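Local coordinates for protein glutamine cyclotransferase (Zymomonas mobilis, PDB 3NOL) that catalyses the cyclization of N-terminal glutamine residues to pyroglutamate with release of ammonia, as a glutaminyl cyclase built on a beta-propeller, at residues H35-T41 with L245-E251. Numbering follows the deposited sequence.
Sequences HSYPHDT and LWPKVFE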
loop_
_atom_site.group_PDB
_atom_site.type_symbol
_atom_site.label_atom_id
_atom_site.label_comp_id
_atom_site.label_asym_id
_atom_site.label_seq_id
_atom_site.Cartn_x
_atom_site.Cartn_y
_atom_site.Cartn_z
ATOM N N HIS A 35 -12.653 -13.304 -5.262
ATOM C CA HIS A 35 -13.242 -13.420 -3.930
ATOM C C HIS A 35 -13.330 -12.040 -3.287
ATOM O O HIS A 35 -12.539 -11.147 -3.619
ATOM C CB HIS A 35 -12.392 -14.304 -3.004
ATOM C CG HIS A 35 -12.197 -15.698 -3.508
ATOM N ND1 HIS A 35 -13.242 -16.582 -3.672
ATOM C CD2 HIS A 35 -11.076 -16.364 -3.872
ATOM C CE1 HIS A 35 -12.774 -17.731 -4.126
ATOM N NE2 HIS A 35 -11.463 -17.628 -4.250
ATOM N N SER A 36 -14.288 -11.879 -2.371
ATOM C CA SER A 36 -14.346 -10.713 -1.487
ATOM C C SER A 36 -14.170 -11.235 -0.074
ATOM O O SER A 36 -14.809 -12.226 0.306
ATOM C CB SER A 36 -15.707 -10.005 -1.576
ATOM O OG SER A 36 -15.977 -9.630 -2.908
ATOM N N TYR A 37 -13.302 -10.582 0.690
ATOM C CA TYR A 37 -13.058 -10.931 2.084
ATOM C C TYR A 37 -13.433 -9.758 2.987
ATOM O O TYR A 37 -13.331 -8.611 2.561
ATOM C CB TYR A 37 -11.583 -11.289 2.276
ATOM C CG TYR A 37 -11.186 -12.518 1.493
ATOM C CD1 TYR A 37 -11.715 -13.766 1.817
ATOM C CD2 TYR A 37 -10.331 -12.422 0.399
ATOM C CE1 TYR A 37 -11.366 -14.906 1.086
ATOM C CE2 TYR A 37 -9.997 -13.548 -0.347
ATOM C CZ TYR A 37 -10.515 -14.786 0.017
ATOM O OH TYR A 37 -10.178 -15.908 -0.719
ATOM N N PRO A 38 -13.886 -10.034 4.227
ATOM C CA PRO A 38 -14.269 -8.925 5.105
ATOM C C PRO A 38 -13.101 -7.971 5.399
ATOM O O PRO A 38 -11.959 -8.416 5.642
ATOM C CB PRO A 38 -14.688 -9.625 6.402
ATOM C CG PRO A 38 -14.935 -11.029 6.052
ATOM C CD PRO A 38 -14.084 -11.348 4.868
ATOM N N HIS A 39 -13.381 -6.670 5.348
ATOM C CA HIS A 39 -12.426 -5.662 5.831
ATOM C C HIS A 39 -13.094 -4.787 6.888
ATOM O O HIS A 39 -14.320 -4.554 6.855
ATOM C CB HIS A 39 -11.889 -4.817 4.668
ATOM C CG HIS A 39 -10.846 -3.809 5.070
ATOM N ND1 HIS A 39 -11.100 -2.460 5.103
ATOM C CD2 HIS A 39 -9.541 -3.955 5.430
ATOM C CE1 HIS A 39 -10.008 -1.807 5.479
ATOM N NE2 HIS A 39 -9.044 -2.695 5.683
ATOM N N ASP A 40 -12.287 -4.344 7.844
ATOM C CA ASP A 40 -12.759 -3.550 8.983
ATOM C C ASP A 40 -13.247 -2.189 8.472
ATOM O O ASP A 40 -12.473 -1.405 7.907
ATOM C CB ASP A 40 -11.582 -3.406 9.970
ATOM C CG ASP A 40 -11.953 -2.664 11.246
ATOM O OD1 ASP A 40 -13.064 -2.055 11.331
ATOM O OD2 ASP A 40 -11.088 -2.660 12.146
ATOM N N THR A 41 -14.534 -1.903 8.682
ATOM C CA THR A 41 -15.113 -0.640 8.172
ATOM C C THR A 41 -14.703 0.576 8.998
ATOM O O THR A 41 -15.056 1.702 8.658
ATOM C CB THR A 41 -16.666 -0.694 8.078
ATOM O OG1 THR A 41 -17.217 -1.091 9.343
ATOM C CG2 THR A 41 -17.119 -1.647 6.985
ATOM N N LEU A 245 -11.868 2.429 5.248
ATOM C CA LEU A 245 -13.229 2.119 5.772
ATOM C C LEU A 245 -14.011 1.152 4.871
ATOM O O LEU A 245 -15.196 0.890 5.102
ATOM C CB LEU A 245 -14.041 3.396 6.032
ATOM C CG LEU A 245 -13.354 4.554 6.775
ATOM C CD1 LEU A 245 -14.310 5.752 6.916
ATOM C CD2 LEU A 245 -12.861 4.091 8.144
ATOM N N TRP A 246 -13.337 0.612 3.852
ATOM C CA TRP A 246 -14.002 -0.275 2.912
ATOM C C TRP A 246 -14.411 -1.573 3.623
ATOM O O TRP A 246 -13.658 -2.091 4.460
ATOM C CB TRP A 246 -13.091 -0.560 1.716
ATOM C CG TRP A 246 -13.063 0.559 0.735
ATOM C CD1 TRP A 246 -13.176 1.913 0.992
ATOM C CD2 TRP A 246 -12.963 0.426 -0.677
ATOM N NE1 TRP A 246 -13.127 2.621 -0.192
ATOM C CE2 TRP A 246 -13.009 1.733 -1.231
ATOM C CE3 TRP A 246 -12.852 -0.670 -1.538
ATOM C CZ2 TRP A 246 -12.936 1.963 -2.613
ATOM C CZ3 TRP A 246 -12.785 -0.435 -2.908
ATOM C CH2 TRP A 246 -12.826 0.867 -3.430
ATOM N N PRO A 247 -15.618 -2.090 3.321
ATOM C CA PRO A 247 -16.104 -3.316 3.990
ATOM C C PRO A 247 -15.506 -4.619 3.463
ATOM O O PRO A 247 -15.795 -5.690 4.015
ATOM C CB PRO A 247 -17.615 -3.299 3.689
ATOM C CG PRO A 247 -17.690 -2.604 2.325
ATOM C CD PRO A 247 -16.622 -1.530 2.383
ATOM N N LYS A 248 -14.724 -4.530 2.385
ATOM C CA LYS A 248 -14.110 -5.728 1.789
ATOM C C LYS A 248 -12.667 -5.491 1.358
ATOM O O LYS A 248 -12.297 -4.361 1.057
ATOM C CB LYS A 248 -14.895 -6.194 0.541
ATOM C CG LYS A 248 -16.381 -6.566 0.738
ATOM C CD LYS A 248 -16.603 -7.776 1.657
ATOM C CE LYS A 248 -18.111 -8.108 1.714
ATOM N NZ LYS A 248 -18.410 -9.227 2.667
ATOM N N VAL A 249 -11.882 -6.576 1.314
ATOM C CA VAL A 249 -10.679 -6.666 0.502
ATOM C C VAL A 249 -11.091 -7.535 -0.692
ATOM O O VAL A 249 -11.686 -8.605 -0.500
ATOM C CB VAL A 249 -9.511 -7.376 1.237
ATOM C CG1 VAL A 249 -8.280 -7.501 0.322
ATOM C CG2 VAL A 249 -9.156 -6.638 2.536
ATOM N N PHE A 250 -10.769 -7.087 -1.893
ATOM C CA PHE A 250 -11.119 -7.830 -3.105
ATOM C C PHE A 250 -9.879 -8.499 -3.657
ATOM O O PHE A 250 -8.847 -7.846 -3.863
ATOM C CB PHE A 250 -11.665 -6.900 -4.190
ATOM C CG PHE A 250 -12.948 -6.213 -3.807
ATOM C CD1 PHE A 250 -12.928 -4.896 -3.377
ATOM C CD2 PHE A 250 -14.172 -6.900 -3.858
ATOM C CE1 PHE A 250 -14.113 -4.241 -2.998
ATOM C CE2 PHE A 250 -15.367 -6.266 -3.487
ATOM C CZ PHE A 250 -15.335 -4.919 -3.060
ATOM N N GLU A 251 -9.996 -9.794 -3.927
ATOM C CA GLU A 251 -8.995 -10.495 -4.709
ATOM C C GLU A 251 -9.455 -10.380 -6.163
ATOM O O GLU A 251 -10.576 -10.808 -6.503
ATOM C CB GLU A 251 -8.920 -11.953 -4.267
ATOM C CG GLU A 251 -7.978 -12.778 -5.106
ATOM C CD GLU A 251 -7.963 -14.257 -4.705
ATOM O OE1 GLU A 251 -7.401 -15.052 -5.485
ATOM O OE2 GLU A 251 -8.499 -14.606 -3.632
HETATM O O HOH W 1 -16.640 -11.408 2.631
HETATM O O HOH W 2 -7.865 -16.715 -2.154
#
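Leu245 meets Thr41 where the N-terminal strand 28-38 pairs antiparallel with the C-terminal strand 248-256, the velcro-type closure of the beta-propeller. The Leu245 side chain packs on the Thr41 carbonyl, its CD2 3.3 Å from Thr41 O. At Trp246 the backbone O accepts a 2.7 Å bond from His39 ND1, and this oxygen lies in the imidazole plane. The His39 ring is brought to this carbonyl by a chi1 of -177°, which sets CG anti to the backbone N, and its NE2 hydrogen-bonds Glu57 OE2. Replacing His39 by alanine is likely to leave the Trp246 carbonyl and Glu57 each without this partner and to open a gap beside Val249 CG2. Pro247 O accepts a hydrogen bond from His39 N (2.9 Å), the donor standing well above the carbonyl plane, and Thr41 CG2 rests on the proline CA. From Lys248 the strand proper begins; its NZ reaches Ser36 O through a water. Tyr37 N to Val249 O and Val249 N to Tyr37 O are both hydrogen bonds of 2.8 Å. Beyond them, Phe250 CD2 approaches Ser36 OG. Glu251, extended beyond CG, brings OE2 to the edges of the His35 and Tyr37 rings; a water hydrogen-bonded to Tyr37 OH donates to Glu251 OE2 at 2.7 Å.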